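Local coordinates for protein coproheme decarboxylase (Thermus thermophilus, PDB 1VDH) that catalyses the hydrogen-peroxide-dependent, stepwise decarboxylation of Fe-coproporphyrin III to heme b, the last step of coproporphyrin-dependent heme biosynthesis, working as a homopentamer, at residues A[22-25]-A[29-32]; A[72-77]-A[100-105]; A[134-139]-A[201-206]; A[181-186]-A[207-212]. All coordinates share one frame; numbering follows the deposited sequence.

Interaction 1 of 4, residues A[22-25]-A[29-32]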
loop_
_atom_site.group_PDB
_atom_site.type_symbol
_atom_site.label_atom_id
_atom_site.label_comp_id
_atom_site.label_asym_id
_atom_site.label_seq_id
_atom_site.Cartn_x
_atom_site.Cartn_y
_atom_site.Cartn_z
ATOM N N ARG A 22 -7.422 1.321 17.975
ATOM C CA ARG A 22 -8.157 2.501 17.546
ATOM C C ARG A 22 -7.349 3.771 17.765
ATOM O O ARG A 22 -6.433 3.808 18.597
ATOM C CB ARG A 22 -9.486 2.606 18.303
ATOM C CG ARG A 22 -10.280 1.314 18.297
ATOM C CD ARG A 22 -11.724 1.529 17.917
ATOM N NE ARG A 22 -12.449 0.266 17.983
ATOM C CZ ARG A 22 -13.748 0.127 17.752
ATOM N NH1 ARG A 22 -14.487 1.180 17.428
ATOM N NH2 ARG A 22 -14.307 -1.069 17.869
ATOM N N LEU A 23 -7.669 4.790 16.973
ATOM C CA LEU A 23 -7.018 6.091 17.068
ATOM C C LEU A 23 -8.003 7.057 17.709
ATOM O O LEU A 23 -9.200 7.030 17.409
ATOM C CB LEU A 23 -6.630 6.606 15.681
ATOM C CG LEU A 23 -5.397 5.978 15.029
ATOM C CD1 LEU A 23 -5.362 6.373 13.564
ATOM C CD2 LEU A 23 -4.120 6.440 15.753
ATOM N N LEU A 24 -7.501 7.909 18.593
ATOM C CA LEU A 24 -8.347 8.881 19.268
ATOM C C LEU A 24 -8.378 10.208 18.518
ATOM O O LEU A 24 -7.344 10.715 18.079
ATOM C CB LEU A 24 -7.853 9.103 20.701
ATOM C CG LEU A 24 -8.555 10.199 21.514
ATOM C CD1 LEU A 24 -9.988 9.784 21.828
ATOM C CD2 LEU A 24 -7.779 10.463 22.798
ATOM N N ASP A 25 -9.576 10.738 18.311
ATOM C CA ASP A 25 -9.705 12.031 17.660
ATOM C C ASP A 25 -9.528 13.028 18.810
ATOM O O ASP A 25 -10.504 13.439 19.445
ATOM C CB ASP A 25 -11.087 12.183 17.012
ATOM C CG ASP A 25 -11.215 13.462 16.182
ATOM O OD1 ASP A 25 -10.442 14.420 16.400
ATOM O OD2 ASP A 25 -12.104 13.509 15.309
ATOM N N TRP A 29 -12.442 15.083 20.934
ATOM C CA TRP A 29 -12.642 14.651 22.311
ATOM C C TRP A 29 -12.385 15.756 23.333
ATOM O O TRP A 29 -13.232 16.030 24.182
ATOM C CB TRP A 29 -11.762 13.444 22.635
ATOM C CG TRP A 29 -11.827 13.051 24.081
ATOM C CD1 TRP A 29 -10.860 13.241 25.028
ATOM C CD2 TRP A 29 -12.922 12.415 24.748
ATOM N NE1 TRP A 29 -11.287 12.763 26.245
ATOM C CE2 TRP A 29 -12.548 12.248 26.102
ATOM C CE3 TRP A 29 -14.186 11.966 24.333
ATOM C CZ2 TRP A 29 -13.391 11.648 27.044
ATOM C CZ3 TRP A 29 -15.024 11.368 25.274
ATOM C CH2 TRP A 29 -14.620 11.215 26.611
ATOM N N PHE A 30 -11.213 16.378 23.252
ATOM C CA PHE A 30 -10.843 17.431 24.192
ATOM C C PHE A 30 -11.579 18.760 24.007
ATOM O O PHE A 30 -11.497 19.639 24.866
ATOM C CB PHE A 30 -9.320 17.622 24.204
ATOM C CG PHE A 30 -8.575 16.457 24.809
ATOM C CD1 PHE A 30 -8.068 15.441 24.004
ATOM C CD2 PHE A 30 -8.416 16.355 26.190
ATOM C CE1 PHE A 30 -7.418 14.339 24.563
ATOM C CE2 PHE A 30 -7.767 15.257 26.760
ATOM C CZ PHE A 30 -7.269 14.246 25.945
ATOM N N SER A 31 -12.316 18.890 22.905
ATOM C CA SER A 31 -13.088 20.102 22.630
ATOM C C SER A 31 -14.576 19.876 22.889
ATOM O O SER A 31 -15.372 20.813 22.838
ATOM C CB SER A 31 -12.899 20.552 21.180
ATOM O OG SER A 31 -11.542 20.857 20.917
ATOM N N ALA A 32 -14.945 18.627 23.153
ATOM C CA ALA A 32 -16.335 18.265 23.410
ATOM C C ALA A 32 -16.798 18.779 24.768
ATOM O O ALA A 32 -15.986 18.963 25.677
ATOM C CB ALA A 32 -16.496 16.759 23.346
#
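Asp25 and Trp29 are joined by the backbone bond from Trp29 N to Asp25 O, 2.9 Å long with 165° at the hydrogen, an i to i+4 link that makes the first turn of helix 26-31. The motif is an N-capped strand-to-helix junction: strand 10-24 ends at Leu24, Asp25 takes the N-cap position, and its OD1 accepts the backbone N of Arg28. Leu24 then spans the corner with a forked side chain. With CG anti to the backbone N (chi1 174°), its two methyls extend over the new helical turn, CD1 lying 4.1 Å from Trp29 CB and CD2 lying 4.3 Å from Phe30 CE1. The indole itself continues away from the strand end. Its NE1 donates to Leu247 O, and edge-to-face packing with Phe98 and Tyr101 further fixes how the ring is turned. Phe30, by contrast, brings its ring back toward Leu24 and also packs on Arg95 of a neighbouring subunit, which places this corner at a subunit boundary. Within the turn the two aromatic side chains meet at a steep angle: Trp29 CD1 stands 3.6 Å above the plane of the Phe30 ring, over its centre.

Interaction 2 of 4, residues A[72-77]-A[100-105]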
loop_
_atom_site.group_PDB
_atom_site.type_symbol
_atom_site.label_atom_id
_atom_site.label_comp_id
_atom_site.label_asym_id
_atom_site.label_seq_id
_atom_site.Cartn_x
_atom_site.Cartn_y
_atom_site.Cartn_z
ATOM N N ALA A 72 -1.728 3.560 16.215
ATOM C CA ALA A 72 -2.889 3.383 17.091
ATOM C C ALA A 72 -2.637 4.153 18.378
ATOM O O ALA A 72 -1.491 4.410 18.717
ATOM C CB ALA A 72 -3.098 1.905 17.413
ATOM N N ASP A 73 -3.705 4.491 19.097
ATOM C CA ASP A 73 -3.600 5.214 20.367
ATOM C C ASP A 73 -4.075 4.334 21.519
ATOM O O ASP A 73 -3.539 4.395 22.618
ATOM C CB ASP A 73 -4.438 6.493 20.330
ATOM C CG ASP A 73 -3.911 7.501 19.341
ATOM O OD1 ASP A 73 -4.723 8.251 18.760
ATOM O OD2 ASP A 73 -2.679 7.552 19.153
ATOM N N LEU A 74 -5.100 3.528 21.261
ATOM C CA LEU A 74 -5.634 2.632 22.275
ATOM C C LEU A 74 -5.816 1.229 21.716
ATOM O O LEU A 74 -6.259 1.049 20.580
ATOM C CB LEU A 74 -6.980 3.152 22.806
ATOM C CG LEU A 74 -7.006 4.411 23.686
ATOM C CD1 LEU A 74 -8.444 4.919 23.829
ATOM C CD2 LEU A 74 -6.409 4.113 25.056
ATOM N N LEU A 75 -5.403 0.243 22.502
ATOM C CA LEU A 75 -5.564 -1.154 22.134
ATOM C C LEU A 75 -6.553 -1.763 23.114
ATOM O O LEU A 75 -6.369 -1.658 24.328
ATOM C CB LEU A 75 -4.245 -1.929 22.248
ATOM C CG LEU A 75 -4.404 -3.458 22.330
ATOM C CD1 LEU A 75 -5.079 -4.001 21.064
ATOM C CD2 LEU A 75 -3.051 -4.133 22.542
ATOM N N PHE A 76 -7.613 -2.360 22.579
ATOM C CA PHE A 76 -8.607 -3.040 23.396
ATOM C C PHE A 76 -8.394 -4.515 23.093
ATOM O O PHE A 76 -8.737 -4.995 22.011
ATOM C CB PHE A 76 -10.026 -2.607 23.017
ATOM C CG PHE A 76 -10.293 -1.151 23.256
ATOM C CD1 PHE A 76 -9.999 -0.207 22.275
ATOM C CD2 PHE A 76 -10.829 -0.719 24.463
ATOM C CE1 PHE A 76 -10.237 1.152 22.496
ATOM C CE2 PHE A 76 -11.072 0.635 24.696
ATOM C CZ PHE A 76 -10.774 1.574 23.709
ATOM N N LEU A 77 -7.750 -5.209 24.027
ATOM C CA LEU A 77 -7.452 -6.625 23.876
ATOM C C LEU A 77 -8.458 -7.455 24.657
ATOM O O LEU A 77 -8.670 -7.223 25.848
ATOM C CB LEU A 77 -6.029 -6.922 24.374
ATOM C CG LEU A 77 -5.580 -8.392 24.416
ATOM C CD1 LEU A 77 -5.649 -9.013 23.026
ATOM C CD2 LEU A 77 -4.158 -8.490 24.968
ATOM N N ARG A 100 -17.433 7.344 19.221
ATOM C CA ARG A 100 -17.721 8.400 18.252
ATOM C C ARG A 100 -16.455 9.238 18.070
ATOM O O ARG A 100 -16.304 9.944 17.075
ATOM C CB ARG A 100 -18.865 9.303 18.731
ATOM C CG ARG A 100 -20.188 8.590 18.980
ATOM C CD ARG A 100 -21.294 9.585 19.335
ATOM N NE ARG A 100 -22.449 8.949 19.973
ATOM C CZ ARG A 100 -23.227 8.029 19.404
ATOM N NH1 ARG A 100 -24.252 7.519 20.079
ATOM N NH2 ARG A 100 -22.994 7.616 18.167
ATOM N N TYR A 101 -15.552 9.149 19.046
ATOM C CA TYR A 101 -14.291 9.883 19.018
ATOM C C TYR A 101 -13.119 8.964 18.661
ATOM O O TYR A 101 -11.955 9.337 18.820
ATOM C CB TYR A 101 -14.042 10.537 20.382
ATOM C CG TYR A 101 -15.185 11.412 20.840
ATOM C CD1 TYR A 101 -15.216 12.770 20.525
ATOM C CD2 TYR A 101 -16.248 10.878 21.569
ATOM C CE1 TYR A 101 -16.280 13.577 20.923
ATOM C CE2 TYR A 101 -17.318 11.677 21.970
ATOM C CZ TYR A 101 -17.326 13.024 21.643
ATOM O OH TYR A 101 -18.378 13.822 22.035
ATOM N N LEU A 102 -13.434 7.765 18.181
ATOM C CA LEU A 102 -12.408 6.797 17.802
ATOM C C LEU A 102 -12.509 6.357 16.350
ATOM O O LEU A 102 -13.592 6.343 15.758
ATOM C CB LEU A 102 -12.491 5.546 18.682
ATOM C CG LEU A 102 -12.305 5.701 20.191
ATOM C CD1 LEU A 102 -12.500 4.344 20.853
ATOM C CD2 LEU A 102 -10.923 6.270 20.493
ATOM N N GLY A 103 -11.362 5.990 15.794
ATOM C CA GLY A 103 -11.299 5.498 14.432
ATOM C C GLY A 103 -10.551 4.177 14.508
ATOM O O GLY A 103 -9.525 4.097 15.188
ATOM N N ARG A 104 -11.060 3.132 13.861
ATOM C CA ARG A 104 -10.375 1.836 13.889
ATOM C C ARG A 104 -9.157 1.925 12.979
ATOM O O ARG A 104 -9.277 2.289 11.811
ATOM C CB ARG A 104 -11.287 0.704 13.405
ATOM C CG ARG A 104 -12.555 0.505 14.216
ATOM C CD ARG A 104 -13.192 -0.860 13.925
ATOM N NE ARG A 104 -12.436 -1.956 14.534
ATOM C CZ ARG A 104 -12.908 -3.186 14.720
ATOM N NH1 ARG A 104 -14.141 -3.499 14.336
ATOM N NH2 ARG A 104 -12.167 -4.096 15.336
ATOM N N SER A 105 -7.983 1.601 13.509
ATOM C CA SER A 105 -6.767 1.680 12.707
ATOM C C SER A 105 -6.187 0.324 12.320
ATOM O O SER A 105 -5.545 0.198 11.278
ATOM C CB SER A 105 -5.709 2.529 13.419
ATOM O OG SER A 105 -5.326 1.949 14.651
#
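A classic beta bulge, in which Asp73 and Leu74 both face Arg22 of strand 10-24, lies at the start of strand 74-80, and around it Ala72, Leu74 and Phe76 meet Ser105 and Leu102 of strand 102-116. The touching parts run 109° apart, so they do not pair as sheet neighbours; each pairs instead with strand 10-24, and side chains make the contact. At one end the backbones come close, the CA atoms of Ala72 and Ser105 being 6.1 Å apart. Here Ser105 OG sits 3.5 Å from Ala72 CB; chi1 of 62° sets this hydroxyl between its own backbone N and carbonyl carbon, and its polar partner is Lys71 O. At the other end Leu102 divides its two methyls: CD2 is 4.4 Å from Leu74 CD1, while CD1 reaches Phe76 CE1 at 4.2 Å, approaching that ring obliquely. Leu74 and Phe76, alternate residues of one strand, thus present their ends to a single leucine. Leu24 also packs on Leu102. Leu74 continues the apolar cluster to Phe98 and Leu238, Phe76 leans on Ile64 of strand 61-67, and Arg104 forms a salt bridge to Glu90 of helix 83-95.

Interaction 3 of 4, residues A[134-139]-A[201-206]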
loop_
_atom_site.group_PDB
_atom_site.type_symbol
_atom_site.label_atom_id
_atom_site.label_comp_id
_atom_site.label_asym_id
_atom_site.label_seq_id
_atom_site.Cartn_x
_atom_site.Cartn_y
_atom_site.Cartn_z
ATOM N N PRO A 134 -4.840 -17.979 28.766
ATOM C CA PRO A 134 -3.967 -16.982 29.393
ATOM C C PRO A 134 -4.662 -15.687 29.795
ATOM O O PRO A 134 -5.408 -15.092 29.012
ATOM C CB PRO A 134 -2.915 -16.736 28.312
ATOM C CG PRO A 134 -3.733 -16.810 27.048
ATOM C CD PRO A 134 -4.624 -18.023 27.304
ATOM N N ARG A 135 -4.436 -15.273 31.036
ATOM C CA ARG A 135 -5.004 -14.028 31.537
ATOM C C ARG A 135 -4.036 -12.907 31.218
ATOM O O ARG A 135 -2.823 -13.077 31.333
ATOM C CB ARG A 135 -5.225 -14.085 33.051
ATOM C CG ARG A 135 -6.590 -14.593 33.474
ATOM C CD ARG A 135 -6.795 -16.058 33.117
ATOM N NE ARG A 135 -8.013 -16.584 33.729
ATOM C CZ ARG A 135 -8.416 -17.848 33.641
ATOM N NH1 ARG A 135 -9.538 -18.225 34.245
ATOM N NH2 ARG A 135 -7.719 -18.727 32.930
ATOM N N VAL A 136 -4.577 -11.767 30.803
ATOM C CA VAL A 136 -3.771 -10.599 30.471
ATOM C C VAL A 136 -3.266 -9.946 31.764
ATOM O O VAL A 136 -4.062 -9.618 32.644
ATOM C CB VAL A 136 -4.617 -9.570 29.685
ATOM C CG1 VAL A 136 -3.819 -8.325 29.417
ATOM C CG2 VAL A 136 -5.108 -10.179 28.381
ATOM N N PRO A 137 -1.936 -9.771 31.904
ATOM C CA PRO A 137 -1.376 -9.152 33.113
ATOM C C PRO A 137 -1.868 -7.716 33.311
ATOM O O PRO A 137 -2.156 -7.002 32.344
ATOM C CB PRO A 137 0.140 -9.256 32.892
ATOM C CG PRO A 137 0.286 -9.352 31.410
ATOM C CD PRO A 137 -0.863 -10.229 31.001
ATOM N N LYS A 138 -1.981 -7.303 34.570
ATOM C CA LYS A 138 -2.510 -5.983 34.896
ATOM C C LYS A 138 -1.516 -4.872 35.214
ATOM O O LYS A 138 -1.807 -3.986 36.015
ATOM C CB LYS A 138 -3.526 -6.110 36.033
ATOM C CG LYS A 138 -4.566 -7.198 35.801
ATOM C CD LYS A 138 -5.398 -6.915 34.565
ATOM C CE LYS A 138 -6.388 -8.031 34.311
ATOM N NZ LYS A 138 -7.256 -7.727 33.146
ATOM N N SER A 139 -0.367 -4.897 34.554
ATOM C CA SER A 139 0.657 -3.877 34.747
ATOM C C SER A 139 1.667 -4.019 33.623
ATOM O O SER A 139 1.609 -4.971 32.846
ATOM C CB SER A 139 1.366 -4.064 36.095
ATOM O OG SER A 139 2.068 -5.296 36.141
ATOM N N ASP A 201 1.855 -11.891 21.331
ATOM C CA ASP A 201 1.733 -10.911 22.407
ATOM C C ASP A 201 2.830 -11.151 23.427
ATOM O O ASP A 201 2.957 -12.255 23.961
ATOM C CB ASP A 201 0.392 -11.037 23.127
ATOM C CG ASP A 201 -0.755 -10.527 22.304
ATOM O OD1 ASP A 201 -0.916 -9.290 22.210
ATOM O OD2 ASP A 201 -1.488 -11.365 21.750
ATOM N N LEU A 202 3.649 -10.133 23.655
ATOM C CA LEU A 202 4.717 -10.212 24.649
ATOM C C LEU A 202 4.327 -9.243 25.762
ATOM O O LEU A 202 3.814 -8.160 25.490
ATOM C CB LEU A 202 6.066 -9.792 24.044
ATOM C CG LEU A 202 6.567 -10.530 22.791
ATOM C CD1 LEU A 202 7.949 -10.000 22.396
ATOM C CD2 LEU A 202 6.627 -12.030 23.045
ATOM N N PHE A 203 4.538 -9.649 27.011
ATOM C CA PHE A 203 4.208 -8.814 28.159
ATOM C C PHE A 203 5.445 -8.674 29.034
ATOM O O PHE A 203 6.128 -9.664 29.311
ATOM C CB PHE A 203 3.071 -9.441 28.967
ATOM C CG PHE A 203 1.809 -9.660 28.178
ATOM C CD1 PHE A 203 0.955 -8.601 27.895
ATOM C CD2 PHE A 203 1.470 -10.931 27.731
ATOM C CE1 PHE A 203 -0.227 -8.805 27.179
ATOM C CE2 PHE A 203 0.291 -11.147 27.014
ATOM C CZ PHE A 203 -0.558 -10.082 26.739
ATOM N N SER A 204 5.723 -7.453 29.482
ATOM C CA SER A 204 6.899 -7.192 30.314
ATOM C C SER A 204 6.749 -5.868 31.041
ATOM O O SER A 204 5.954 -5.022 30.638
ATOM C CB SER A 204 8.158 -7.130 29.433
ATOM O OG SER A 204 9.337 -6.994 30.215
ATOM N N GLU A 205 7.530 -5.685 32.104
ATOM C CA GLU A 205 7.491 -4.441 32.871
ATOM C C GLU A 205 8.418 -3.399 32.259
ATOM O O GLU A 205 8.437 -2.249 32.691
ATOM C CB GLU A 205 7.892 -4.690 34.330
ATOM C CG GLU A 205 6.958 -5.625 35.089
ATOM C CD GLU A 205 5.521 -5.116 35.169
ATOM O OE1 GLU A 205 5.308 -3.934 35.528
ATOM O OE2 GLU A 205 4.597 -5.907 34.885
ATOM N N ASP A 206 9.184 -3.811 31.253
ATOM C CA ASP A 206 10.128 -2.923 30.579
ATOM C C ASP A 206 10.073 -3.204 29.080
ATOM O O ASP A 206 10.393 -4.306 28.641
ATOM C CB ASP A 206 11.548 -3.179 31.114
ATOM C CG ASP A 206 12.582 -2.178 30.590
ATOM O OD1 ASP A 206 12.289 -1.392 29.665
ATOM O OD2 ASP A 206 13.717 -2.188 31.114
#
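Phe203, near the end of strand 198-204, is the first residue of 201-206 to meet the loop 134-139, and Pro137 covers one face of its ring. The touching parts, residues 136-139 and 203-205, run almost in the same direction, 13° apart. Phe203 CG is anti to the carbonyl carbon (chi1 -58°), which turns the ring under the proline. Pro137 CD stands 3.9 Å from the ring centroid and only 8° off the normal, a CH-pi contact over the face, while Pro137 CG comes within 3.6 Å of Phe203 CG. Val136 adds its CG1 obliquely, 4.3 Å from Phe203 CE1. Replacing Phe203 by alanine would take away the ring, so that Pro137 would probably lose its CH-pi partner and a gap would probably open beside Val136 CG1. Ser204 points away from the loop; its OG bonds to Glu182 O and accepts a weak bond from Asp206 N. Glu205, exposed to solvent, then turns its end back toward the loop. Bent at chi2, its chain brings the carboxylate to Ser139, whose OG donates to OE2 over 2.9 Å, arriving on the syn side but 23° out of the carboxylate plane. Asp206 ends the segment as N-cap of the next helix, its OD1 accepting Val208 N. Strand 198-204 lies between strands 141-152 and 184-189, bonding through Leu202 to Cys143 and through Phe203 to Met184. On one side of it Phe203 reaches Tyr65 of strand 61-67 as well as the loop; on the other, Leu202 and Ser204 pack on helix 207-217.

Interaction 4 of 4, residues A[181-186]-A[207-212]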
loop_
_atom_site.group_PDB
_atom_site.type_symbol
_atom_site.label_atom_id
_atom_site.label_comp_id
_atom_site.label_asym_id
_atom_site.label_seq_id
_atom_site.Cartn_x
_atom_site.Cartn_y
_atom_site.Cartn_z
ATOM N N GLY A 181 11.915 -14.915 32.883
ATOM C CA GLY A 181 11.724 -14.131 34.087
ATOM C C GLY A 181 11.195 -12.725 33.887
ATOM O O GLY A 181 10.597 -12.159 34.800
ATOM N N GLU A 182 11.397 -12.164 32.695
ATOM C CA GLU A 182 10.956 -10.804 32.405
ATOM C C GLU A 182 9.914 -10.672 31.296
ATOM O O GLU A 182 9.256 -9.640 31.185
ATOM C CB GLU A 182 12.163 -9.928 32.047
ATOM C CG GLU A 182 13.189 -9.749 33.171
ATOM C CD GLU A 182 12.669 -8.934 34.347
ATOM O OE1 GLU A 182 13.238 -9.059 35.450
ATOM O OE2 GLU A 182 11.703 -8.162 34.178
ATOM N N VAL A 183 9.767 -11.703 30.472
ATOM C CA VAL A 183 8.820 -11.641 29.363
ATOM C C VAL A 183 7.864 -12.825 29.304
ATOM O O VAL A 183 8.295 -13.978 29.328
ATOM C CB VAL A 183 9.569 -11.552 27.995
ATOM C CG1 VAL A 183 8.582 -11.339 26.855
ATOM C CG2 VAL A 183 10.600 -10.422 28.014
ATOM N N MET A 184 6.568 -12.520 29.244
ATOM C CA MET A 184 5.509 -13.524 29.127
ATOM C C MET A 184 5.146 -13.534 27.647
ATOM O O MET A 184 5.145 -12.481 27.007
ATOM C CB MET A 184 4.273 -13.111 29.928
ATOM C CG MET A 184 4.483 -13.030 31.423
ATOM S SD MET A 184 3.063 -12.284 32.229
ATOM C CE MET A 184 1.734 -13.368 31.605
ATOM N N GLN A 185 4.804 -14.702 27.113
ATOM C CA GLN A 185 4.465 -14.809 25.698
ATOM C C GLN A 185 3.174 -15.566 25.427
ATOM O O GLN A 185 2.938 -16.634 25.993
ATOM C CB GLN A 185 5.611 -15.485 24.938
ATOM C CG GLN A 185 5.358 -15.660 23.442
ATOM C CD GLN A 185 6.466 -16.431 22.746
ATOM O OE1 GLN A 185 6.569 -17.649 22.883
ATOM N NE2 GLN A 185 7.296 -15.724 21.989
ATOM N N VAL A 186 2.332 -14.990 24.574
ATOM C CA VAL A 186 1.083 -15.630 24.179
ATOM C C VAL A 186 1.075 -15.698 22.665
ATOM O O VAL A 186 1.124 -14.666 21.987
ATOM C CB VAL A 186 -0.172 -14.861 24.656
ATOM C CG1 VAL A 186 -1.435 -15.528 24.095
ATOM C CG2 VAL A 186 -0.234 -14.840 26.170
ATOM N N PRO A 207 9.675 -2.201 28.276
ATOM C CA PRO A 207 9.588 -2.371 26.822
ATOM C C PRO A 207 10.927 -2.735 26.182
ATOM O O PRO A 207 10.962 -3.345 25.119
ATOM C CB PRO A 207 9.047 -1.016 26.343
ATOM C CG PRO A 207 9.511 -0.063 27.388
ATOM C CD PRO A 207 9.295 -0.831 28.667
ATOM N N VAL A 208 12.026 -2.407 26.855
ATOM C CA VAL A 208 13.352 -2.730 26.338
ATOM C C VAL A 208 13.525 -4.247 26.263
ATOM O O VAL A 208 14.242 -4.749 25.402
ATOM C CB VAL A 208 14.470 -2.082 27.190
ATOM C CG1 VAL A 208 15.845 -2.574 26.754
ATOM C CG2 VAL A 208 14.405 -0.570 27.045
ATOM N N GLN A 209 12.838 -4.980 27.139
ATOM C CA GLN A 209 12.923 -6.439 27.116
ATOM C C GLN A 209 12.381 -6.971 25.790
ATOM O O GLN A 209 12.881 -7.971 25.269
ATOM C CB GLN A 209 12.192 -7.052 28.313
ATOM C CG GLN A 209 12.943 -6.887 29.637
ATOM C CD GLN A 209 14.202 -7.744 29.704
ATOM O OE1 GLN A 209 14.155 -8.952 29.470
ATOM N NE2 GLN A 209 15.334 -7.119 30.012
ATOM N N PHE A 210 11.376 -6.289 25.235
ATOM C CA PHE A 210 10.815 -6.678 23.937
ATOM C C PHE A 210 11.915 -6.546 22.881
ATOM O O PHE A 210 12.080 -7.415 22.017
ATOM C CB PHE A 210 9.672 -5.747 23.528
ATOM C CG PHE A 210 8.514 -5.722 24.487
ATOM C CD1 PHE A 210 7.805 -4.542 24.689
ATOM C CD2 PHE A 210 8.103 -6.874 25.151
ATOM C CE1 PHE A 210 6.697 -4.504 25.534
ATOM C CE2 PHE A 210 6.994 -6.849 25.999
ATOM C CZ PHE A 210 6.289 -5.666 26.191
ATOM N N LYS A 211 12.644 -5.432 22.945
ATOM C CA LYS A 211 13.724 -5.153 22.000
ATOM C C LYS A 211 14.842 -6.195 22.065
ATOM O O LYS A 211 15.303 -6.692 21.034
ATOM C CB LYS A 211 14.298 -3.756 22.256
ATOM C CG LYS A 211 15.393 -3.343 21.280
ATOM C CD LYS A 211 15.995 -2.005 21.674
ATOM C CE LYS A 211 17.084 -1.578 20.701
ATOM N NZ LYS A 211 18.230 -2.522 20.696
ATOM N N LYS A 212 15.251 -6.547 23.281
ATOM C CA LYS A 212 16.319 -7.522 23.459
ATOM C C LYS A 212 15.924 -8.918 22.970
ATOM O O LYS A 212 16.671 -9.546 22.226
ATOM C CB LYS A 212 16.753 -7.588 24.931
ATOM C CG LYS A 212 16.940 -6.229 25.597
ATOM C CD LYS A 212 18.305 -6.050 26.248
ATOM C CE LYS A 212 19.396 -5.874 25.197
ATOM N NZ LYS A 212 20.652 -5.288 25.757
#
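Gln209, in the first turns of helix 207-217, packs against Val183 and Glu182, where the chain enters strand 184-189. The helix thus rests on the residues leading into that strand, within the alpha+beta barrel fold of the chlorite dismutase family. The glutamine can be followed outward. Its CB meets Val183 CG2 at 3.7 Å, the apolar heart of the contact. CG, anti to the carbonyl carbon (chi1 -74°), comes next, 4.0 Å from Glu182 CB. A second bend at chi2 (-70°) folds the amide back over the glutamate, so that CD lies 3.8 Å from Glu182 CB and OE1 closes to 3.4 Å from the same carbon. The amide therefore rests on the aliphatic root of Glu182, and the carboxylate and amide planes are inclined at 62°. A glycine at the position of Gln209 would probably strip Val183 CG2 of its nearest neighbour on the helix and uncover the glutamate's aliphatic stem. Strand 184-189 continues to Gln185, predicted to belong to the Fe-coproporphyrin III binding site, while the helix reaches another chain: Lys211 NZ forms salt bridges with Glu13 and Glu113 of a neighbouring subunit. Closer in, Ser204 of strand 198-204 also touches Gln209. Val183 CG2 serves both ends of the glutamine, for besides CB it also lies near the amide oxygen, 4.1 Å from Gln209 OE1.

How the interactions relate
Interaction 1 includes the end of strand 10-24, and both strands of interaction 2 pair with that strand; the two touch through Leu23 N to Gly103 O and Leu24 N to Asp73 OD1, both probable hydrogen bonds. Interactions 3 and 4 form a second pair, their centres 9 Å apart, joined by the strand bond from Val186 N to Asp201 O. The pairs meet where Leu77 of interaction 2 packs on Val136 of interaction 3. Interaction 2 is the buried contact and rests on methyl and ring packing. The other three are partly buried: interaction 1 relies on a helical backbone bond, interaction 3 passes from a CH-pi contact to an exposed serine-carboxylate bond, and interaction 4 sets an amide against aliphatic carbons. All four reach the same curled sheet.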